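Local atomic coordinates of trigger factor (Thermotoga maritima, PDB entry 2NSA), a protein that probably acts as a ribosome-binding chaperone and peptidyl-prolyl cis-trans isomerase for newly made proteins, here represented by its C-terminal chaperone domain. Residues E2-T5 with L6-K10; R60-E64 with G65-Q69; E75-E78 with K79-E83. All blocks are in the same frame, centred on the assembly; numbering follows the deposited sequence.

Contact 1 (E2-T5 with L6-K10); sequences EFET and LEQLK
Q8, in the opening turn of helix 6-12, folds back across T5 and shows how a single side chain can close off the start of a helix. Its CB lies beside T5 OG1 and T5 O, and CG comes within 3.0 Å of T5 OG1 as the two side chains cross at about a right angle. Because CG stands anti to the carbonyl carbon (chi1 -64°) and the chain stays extended beyond it, the amide is carried backward past the N-cap residue. CD passes T5 OG1 at 3.5 Å, and at the tip OE1 accepts twice: from E4 N at 2.9 Å and from T5 N at 3.0 Å. Both donors are tilted from the amide carbonyl plane, and the two bonds together fix the rotation of the amide. In return, Q8 N donates to T5 OG1 at 3.2 Å. Were T5 an alanine, Q8 N would probably be left with little more than its weak bond to T5 O, and the Q8 methylenes would lose the hydroxyl they cross. Alongside, the F3 ring lays one face over L9 CA, a CH-pi contact 3.9 Å from the ring centroid, and F3 continues onto K36 and I40. The reciprocal bonding of T5 and Q8 is the capping box, a recurrent N-terminal helix cap.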
loop_
_atom_site.group_PDB
_atom_site.type_symbol
_atom_site.label_atom_id
_atom_site.label_comp_id
_atom_site.label_asym_id
_atom_site.label_seq_id
_atom_site.Cartn_x
_atom_site.Cartn_y
_atom_site.Cartn_z
ATOM N N GLU A 2 17.049 8.363 -8.862
ATOM C CA GLU A 2 15.665 8.333 -8.315
ATOM C C GLU A 2 15.343 9.592 -7.515
ATOM O O GLU A 2 16.233 10.380 -7.189
ATOM C CB GLU A 2 15.473 7.088 -7.441
ATOM C CG GLU A 2 16.558 6.868 -6.402
ATOM C CD GLU A 2 16.347 5.592 -5.604
ATOM O OE1 GLU A 2 16.227 4.514 -6.223
ATOM O OE2 GLU A 2 16.303 5.666 -4.357
ATOM N N PHE A 3 14.063 9.774 -7.202
ATOM C CA PHE A 3 13.612 10.943 -6.454
ATOM C C PHE A 3 14.249 11.050 -5.076
ATOM O O PHE A 3 14.557 10.043 -4.439
ATOM C CB PHE A 3 12.091 10.920 -6.301
ATOM C CG PHE A 3 11.355 10.799 -7.601
ATOM C CD1 PHE A 3 10.734 9.605 -7.954
ATOM C CD2 PHE A 3 11.290 11.875 -8.479
ATOM C CE1 PHE A 3 10.057 9.484 -9.164
ATOM C CE2 PHE A 3 10.616 11.765 -9.691
ATOM C CZ PHE A 3 9.998 10.566 -10.035
ATOM N N GLU A 4 14.437 12.284 -4.622
ATOM C CA GLU A 4 15.032 12.546 -3.320
ATOM C C GLU A 4 14.016 13.215 -2.399
ATOM O O GLU A 4 14.083 13.069 -1.179
ATOM C CB GLU A 4 16.263 13.442 -3.479
ATOM C CG GLU A 4 17.001 13.742 -2.181
ATOM C CD GLU A 4 18.256 14.568 -2.401
ATOM O OE1 GLU A 4 19.193 14.066 -3.059
ATOM O OE2 GLU A 4 18.305 15.720 -1.919
ATOM N N THR A 5 13.072 13.946 -2.986
ATOM C CA THR A 5 12.054 14.639 -2.206
ATOM C C THR A 5 10.651 14.354 -2.721
ATOM O O THR A 5 10.464 13.999 -3.884
ATOM C CB THR A 5 12.260 16.160 -2.242
ATOM O OG1 THR A 5 11.998 16.645 -3.565
ATOM C CG2 THR A 5 13.686 16.511 -1.851
ATOM N N LEU A 6 9.667 14.522 -1.844
ATOM C CA LEU A 6 8.275 14.293 -2.203
ATOM C C LEU A 6 7.874 15.264 -3.307
ATOM O O LEU A 6 7.105 14.921 -4.202
ATOM C CB LEU A 6 7.374 14.501 -0.983
ATOM C CG LEU A 6 5.875 14.259 -1.186
ATOM C CD1 LEU A 6 5.642 12.812 -1.608
ATOM C CD2 LEU A 6 5.128 14.568 0.102
ATOM N N GLU A 7 8.406 16.480 -3.237
ATOM C CA GLU A 7 8.101 17.496 -4.237
ATOM C C GLU A 7 8.547 17.078 -5.633
ATOM O O GLU A 7 7.850 17.331 -6.616
ATOM C CB GLU A 7 8.756 18.826 -3.861
ATOM C CG GLU A 7 7.912 19.686 -2.940
ATOM C CD GLU A 7 6.539 19.977 -3.524
ATOM O OE1 GLU A 7 6.450 20.225 -4.748
ATOM O OE2 GLU A 7 5.549 19.966 -2.759
ATOM N N GLN A 8 9.714 16.447 -5.727
ATOM C CA GLN A 8 10.218 15.997 -7.018
ATOM C C GLN A 8 9.322 14.890 -7.552
ATOM O O GLN A 8 9.059 14.812 -8.749
ATOM C CB GLN A 8 11.646 15.469 -6.886
ATOM C CG GLN A 8 12.660 16.513 -6.463
ATOM C CD GLN A 8 14.048 15.926 -6.286
ATOM O OE1 GLN A 8 14.248 15.008 -5.491
ATOM N NE2 GLN A 8 15.016 16.457 -7.026
ATOM N N LEU A 9 8.851 14.037 -6.650
ATOM C CA LEU A 9 7.982 12.931 -7.026
ATOM C C LEU A 9 6.672 13.472 -7.590
ATOM O O LEU A 9 6.246 13.078 -8.672
ATOM C CB LEU A 9 7.715 12.043 -5.804
ATOM C CG LEU A 9 7.027 10.688 -6.020
ATOM C CD1 LEU A 9 7.242 9.799 -4.798
ATOM C CD2 LEU A 9 5.554 10.886 -6.289
ATOM N N LYS A 10 6.046 14.384 -6.855
ATOM C CA LYS A 10 4.781 14.982 -7.277
ATOM C C LYS A 10 4.905 15.688 -8.626
ATOM O O LYS A 10 3.971 15.681 -9.432
ATOM C CB LYS A 10 4.297 15.973 -6.215
ATOM C CG LYS A 10 3.926 15.318 -4.895
ATOM C CD LYS A 10 3.826 16.329 -3.762
ATOM C CE LYS A 10 2.686 17.305 -3.965
ATOM N NZ LYS A 10 2.611 18.281 -2.844
#

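Contact 2 (R60-E64 with G65-Q69); sequences RLKRE and GRYEQ. With SO4 (sulfate ion), chain B.
Y67 N, which reaches back weakly to L61 O, also donates to a sulfate ion lodged where one helix ends and the next begins. The distance from Y67 N to sulfate O1 is 2.9 Å, and E68 N adds a bond of 2.8 Å to sulfate O2. The ion probably came from the crystallisation liquor, but its position is instructive: backbone N-H groups in the first turn of helix 67-72 point at it, and the positive end of the helix dipole would probably help to hold the anion. The junction that brings these groups together is a Schellman motif at the close of helix 47-64. R66 N donates almost straight to L61 O at 2.9 Å, while the inner bond, G65 N to K62 O, is weak. At the turn itself G65 takes a positive phi of 74°, where a CB would collide with E64 O. Just past the turn, the R66 chain bends at chi3 (-62°) and presents one edge of its guanidinium to E64. NE and NH2 both grip E64 OE1, each at 3.0 Å, with OE1 close to the guanidinium plane. The carboxylate is turned 48° from that plane, so NE meets OE1 from above the carboxylate whereas NH2 approaches nearly along its C-O bond. L61 CD2 sits over a face of the same guanidinium, 3.3 Å from R66 NH2. The Y67 side chain, by contrast, meets hydrocarbon here. The K62 chain runs beside it in the same direction, placing CE over the ring face at 3.5 Å from Y67 CD2, while L61 CB lies at the ring edge, 4.0 Å from Y67 CB.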
loop_
_atom_site.group_PDB
_atom_site.type_symbol
_atom_site.label_atom_id
_atom_site.label_comp_id
_atom_site.label_asym_id
_atom_site.label_seq_id
_atom_site.Cartn_x
_atom_site.Cartn_y
_atom_site.Cartn_z
ATOM N N ARG A 60 4.253 -18.496 3.640
ATOM C CA ARG A 60 2.845 -18.155 3.465
ATOM C C ARG A 60 2.393 -18.596 2.077
ATOM O O ARG A 60 1.308 -19.154 1.924
ATOM C CB ARG A 60 2.633 -16.644 3.641
ATOM C CG ARG A 60 1.275 -16.144 3.158
ATOM C CD ARG A 60 1.009 -14.697 3.566
ATOM N NE ARG A 60 2.214 -13.870 3.515
ATOM C CZ ARG A 60 2.917 -13.513 4.586
ATOM N NH1 ARG A 60 2.535 -13.906 5.794
ATOM N NH2 ARG A 60 4.006 -12.768 4.452
ATOM N N LEU A 61 3.231 -18.352 1.073
ATOM C CA LEU A 61 2.912 -18.740 -0.297
ATOM C C LEU A 61 2.766 -20.254 -0.391
ATOM O O LEU A 61 1.937 -20.762 -1.152
ATOM C CB LEU A 61 4.010 -18.272 -1.254
ATOM C CG LEU A 61 4.128 -16.759 -1.457
ATOM C CD1 LEU A 61 5.333 -16.451 -2.318
ATOM C CD2 LEU A 61 2.855 -16.229 -2.110
ATOM N N LYS A 62 3.579 -20.966 0.385
ATOM C CA LYS A 62 3.538 -22.425 0.400
ATOM C C LYS A 62 2.266 -22.931 1.068
ATOM O O LYS A 62 1.765 -24.005 0.732
ATOM C CB LYS A 62 4.765 -22.989 1.119
ATOM C CG LYS A 62 6.049 -22.864 0.320
ATOM C CD LYS A 62 7.233 -23.455 1.066
ATOM C CE LYS A 62 8.480 -23.446 0.197
ATOM N NZ LYS A 62 9.688 -23.830 0.965
ATOM N N ARG A 63 1.748 -22.159 2.018
ATOM C CA ARG A 63 0.520 -22.542 2.704
ATOM C C ARG A 63 -0.671 -22.272 1.793
ATOM O O ARG A 63 -1.692 -22.956 1.870
ATOM C CB ARG A 63 0.353 -21.757 4.011
ATOM C CG ARG A 63 1.301 -22.165 5.133
ATOM C CD ARG A 63 0.826 -21.604 6.469
ATOM N NE ARG A 63 0.829 -20.142 6.498
ATOM C CZ ARG A 63 1.909 -19.399 6.724
ATOM N NH1 ARG A 63 3.082 -19.976 6.946
ATOM N NH2 ARG A 63 1.814 -18.077 6.723
ATOM N N GLU A 64 -0.535 -21.270 0.929
ATOM C CA GLU A 64 -1.602 -20.906 0.001
ATOM C C GLU A 64 -1.557 -21.783 -1.247
ATOM O O GLU A 64 -2.494 -21.790 -2.046
ATOM C CB GLU A 64 -1.475 -19.434 -0.402
ATOM C CG GLU A 64 -1.350 -18.478 0.777
ATOM C CD GLU A 64 -1.300 -17.018 0.355
ATOM O OE1 GLU A 64 -0.644 -16.708 -0.662
ATOM O OE2 GLU A 64 -1.907 -16.179 1.055
ATOM N N GLY A 65 -0.464 -22.524 -1.407
ATOM C CA GLY A 65 -0.320 -23.394 -2.561
ATOM C C GLY A 65 -0.024 -22.621 -3.832
ATOM O O GLY A 65 -0.434 -23.014 -4.923
ATOM N N ARG A 66 0.705 -21.520 -3.697
ATOM C CA ARG A 66 1.027 -20.694 -4.848
ATOM C C ARG A 66 2.524 -20.520 -5.041
ATOM O O ARG A 66 2.964 -19.922 -6.025
ATOM C CB ARG A 66 0.370 -19.321 -4.691
ATOM C CG ARG A 66 -1.097 -19.400 -4.311
ATOM C CD ARG A 66 -1.787 -18.059 -4.441
ATOM N NE ARG A 66 -1.229 -17.045 -3.554
ATOM C CZ ARG A 66 -0.592 -15.955 -3.974
ATOM N NH1 ARG A 66 -0.428 -15.738 -5.271
ATOM N NH2 ARG A 66 -0.129 -15.077 -3.095
ATOM N N TYR A 67 3.310 -21.052 -4.112
ATOM C CA TYR A 67 4.756 -20.913 -4.193
ATOM C C TYR A 67 5.398 -21.472 -5.456
ATOM O O TYR A 67 6.024 -20.731 -6.206
ATOM C CB TYR A 67 5.434 -21.545 -2.969
ATOM C CG TYR A 67 6.941 -21.390 -2.989
ATOM C CD1 TYR A 67 7.532 -20.127 -2.933
ATOM C CD2 TYR A 67 7.772 -22.501 -3.113
ATOM C CE1 TYR A 67 8.921 -19.975 -3.007
ATOM C CE2 TYR A 67 9.160 -22.361 -3.189
ATOM C CZ TYR A 67 9.725 -21.096 -3.137
ATOM O OH TYR A 67 11.095 -20.955 -3.230
ATOM N N GLU A 68 5.244 -22.769 -5.706
ATOM C CA GLU A 68 5.889 -23.354 -6.875
ATOM C C GLU A 68 5.529 -22.680 -8.196
ATOM O O GLU A 68 6.393 -22.477 -9.046
ATOM C CB GLU A 68 5.613 -24.857 -6.952
ATOM C CG GLU A 68 6.578 -25.575 -7.869
ATOM C CD GLU A 68 6.495 -27.077 -7.741
ATOM O OE1 GLU A 68 6.940 -27.615 -6.704
ATOM O OE2 GLU A 68 5.980 -27.714 -8.679
ATOM N N GLN A 69 4.260 -22.327 -8.374
ATOM C CA GLN A 69 3.842 -21.659 -9.601
ATOM C C GLN A 69 4.612 -20.353 -9.771
ATOM O O GLN A 69 5.055 -20.015 -10.869
ATOM C CB GLN A 69 2.340 -21.374 -9.560
ATOM C CG GLN A 69 1.472 -22.615 -9.708
ATOM C CD GLN A 69 0.023 -22.360 -9.339
ATOM O OE1 GLN A 69 -0.299 -22.125 -8.173
ATOM N NE2 GLN A 69 -0.860 -22.400 -10.332
HETATM S S SO4 B . 3.005 -24.860 -3.132
HETATM O O1 SO4 B . 2.743 -23.511 -2.595
HETATM O O2 SO4 B . 3.962 -24.766 -4.248
HETATM O O3 SO4 B . 1.745 -25.461 -3.614
HETATM O O4 SO4 B . 3.566 -25.710 -2.064
#

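Contact 3 (E75-E78 with K79-E83); sequences ESEE and KFREE
R81 meets E77 one helical turn back along helix 77-105, on the more firmly held side of this contact. The two side chains run alongside each other, and R81 NE donates at 2.8 Å to the anti lone pair of E77 OE2. R81 NH2 reaches the same oxygen at 3.0 Å from above the carboxylate, whose plane is turned 50° from the guanidinium. N55 takes a bond from R81 NH1, pinning the far side of the group, and the buried F80 ring packs against I58, I70 and V71. The helix itself starts with an N-cap at S76: OG stands between the backbone N and the carbonyl carbon (chi1 69°), and from there accepts from K79 N at 3.2 Å. S76 O receives F80 N, the first backbone bond of the regular turns. The exposed side is looser. K79, bent at chi2 and chi3, forms a salt bridge from NZ to E82 OE1 at 3.1 Å, in which the hydrogen bond is weak. E78 OE2 and E82 OE2 approach to 3.4 Å with no bond between them, a closeness that might raise the proton affinity of one carboxylate, although the lysine charge would partly offset it.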
loop_
_atom_site.group_PDB
_atom_site.type_symbol
_atom_site.label_atom_id
_atom_site.label_comp_id
_atom_site.label_asym_id
_atom_site.label_seq_id
_atom_site.Cartn_x
_atom_site.Cartn_y
_atom_site.Cartn_z
ATOM N N GLU A 75 14.192 -17.719 -12.803
ATOM C CA GLU A 75 15.316 -18.552 -13.215
ATOM C C GLU A 75 15.743 -19.522 -12.117
ATOM O O GLU A 75 16.230 -20.620 -12.398
ATOM C CB GLU A 75 16.493 -17.663 -13.612
ATOM C CG GLU A 75 16.198 -16.754 -14.799
ATOM C CD GLU A 75 17.321 -15.773 -15.095
ATOM O OE1 GLU A 75 18.443 -16.222 -15.416
ATOM O OE2 GLU A 75 17.078 -14.549 -15.009
ATOM N N SER A 76 15.559 -19.105 -10.870
ATOM C CA SER A 76 15.918 -19.920 -9.719
ATOM C C SER A 76 15.252 -19.365 -8.472
ATOM O O SER A 76 14.711 -18.260 -8.489
ATOM C CB SER A 76 17.432 -19.911 -9.514
ATOM O OG SER A 76 17.882 -18.638 -9.078
ATOM N N GLU A 77 15.298 -20.140 -7.394
ATOM C CA GLU A 77 14.721 -19.721 -6.126
ATOM C C GLU A 77 15.549 -18.570 -5.571
ATOM O O GLU A 77 15.022 -17.652 -4.926
ATOM C CB GLU A 77 14.729 -20.874 -5.125
ATOM C CG GLU A 77 14.143 -20.497 -3.777
ATOM C CD GLU A 77 14.277 -21.600 -2.748
ATOM O OE1 GLU A 77 13.945 -22.759 -3.073
ATOM O OE2 GLU A 77 14.708 -21.302 -1.610
ATOM N N GLU A 78 16.853 -18.616 -5.819
ATOM C CA GLU A 78 17.750 -17.571 -5.338
ATOM C C GLU A 78 17.342 -16.231 -5.934
ATOM O O GLU A 78 17.296 -15.213 -5.233
ATOM C CB GLU A 78 19.198 -17.896 -5.721
ATOM C CG GLU A 78 20.231 -16.972 -5.097
ATOM C CD GLU A 78 21.648 -17.330 -5.504
ATOM O OE1 GLU A 78 22.085 -18.465 -5.212
ATOM O OE2 GLU A 78 22.326 -16.478 -6.115
ATOM N N LYS A 79 17.040 -16.231 -7.227
ATOM C CA LYS A 79 16.631 -15.006 -7.910
ATOM C C LYS A 79 15.319 -14.497 -7.331
ATOM O O LYS A 79 15.151 -13.295 -7.106
ATOM C CB LYS A 79 16.456 -15.264 -9.407
ATOM C CG LYS A 79 17.700 -15.760 -10.132
ATOM C CD LYS A 79 18.715 -14.657 -10.419
ATOM C CE LYS A 79 19.632 -14.384 -9.238
ATOM N NZ LYS A 79 20.735 -13.457 -9.618
ATOM N N PHE A 80 14.388 -15.420 -7.096
ATOM C CA PHE A 80 13.087 -15.063 -6.541
ATOM C C PHE A 80 13.246 -14.448 -5.152
ATOM O O PHE A 80 12.603 -13.446 -4.832
ATOM C CB PHE A 80 12.175 -16.287 -6.459
ATOM C CG PHE A 80 10.852 -16.004 -5.805
ATOM C CD1 PHE A 80 9.991 -15.045 -6.338
ATOM C CD2 PHE A 80 10.475 -16.669 -4.645
ATOM C CE1 PHE A 80 8.768 -14.755 -5.718
ATOM C CE2 PHE A 80 9.255 -16.386 -4.020
ATOM C CZ PHE A 80 8.403 -15.427 -4.561
ATOM N N ARG A 81 14.102 -15.044 -4.327
ATOM C CA ARG A 81 14.322 -14.506 -2.986
ATOM C C ARG A 81 14.901 -13.097 -3.074
ATOM O O ARG A 81 14.501 -12.208 -2.317
ATOM C CB ARG A 81 15.260 -15.410 -2.183
ATOM C CG ARG A 81 14.595 -16.666 -1.636
ATOM C CD ARG A 81 15.589 -17.525 -0.848
ATOM N NE ARG A 81 14.997 -18.784 -0.406
ATOM C CZ ARG A 81 14.258 -18.933 0.690
ATOM N NH1 ARG A 81 14.011 -17.898 1.483
ATOM N NH2 ARG A 81 13.750 -20.124 0.987
ATOM N N GLU A 82 15.827 -12.888 -4.007
ATOM C CA GLU A 82 16.440 -11.568 -4.182
ATOM C C GLU A 82 15.377 -10.532 -4.544
ATOM O O GLU A 82 15.386 -9.410 -4.023
ATOM C CB GLU A 82 17.520 -11.611 -5.276
ATOM C CG GLU A 82 18.864 -12.203 -4.831
ATOM C CD GLU A 82 19.756 -12.635 -5.997
ATOM O OE1 GLU A 82 19.788 -11.935 -7.033
ATOM O OE2 GLU A 82 20.439 -13.674 -5.871
ATOM N N GLU A 83 14.469 -10.900 -5.442
ATOM C CA GLU A 83 13.412 -9.981 -5.852
ATOM C C GLU A 83 12.452 -9.703 -4.707
ATOM O O GLU A 83 12.068 -8.555 -4.462
ATOM C CB GLU A 83 12.618 -10.540 -7.032
ATOM C CG GLU A 83 11.418 -9.670 -7.380
ATOM C CD GLU A 83 10.886 -9.919 -8.769
ATOM O OE1 GLU A 83 11.700 -9.989 -9.716
ATOM O OE2 GLU A 83 9.651 -10.028 -8.916
#

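Overall arrangement
All three are local contacts at the surface, yet each marks a helix boundary in this all-helical domain. Contact 1 starts helix 6-12, its centre about 36 Å from that of contact 2, on the opposite side of the chain's centre. Contacts 2 and 3 are neighbours, joined by packing: Y67 and L61 lie against F80, and Y67 also touches E77. Contact 2 joins the end of helix 47-64 to helix 67-72, and contact 3 opens helix 77-105, the next helix. Contact 1 is tied by a neutral amide and a hydroxyl; contact 3 pairs a serine cap with an arginine-glutamate salt bridge, and contact 2 sets one beside a glycine turn. L9 and F80 are the buried residues.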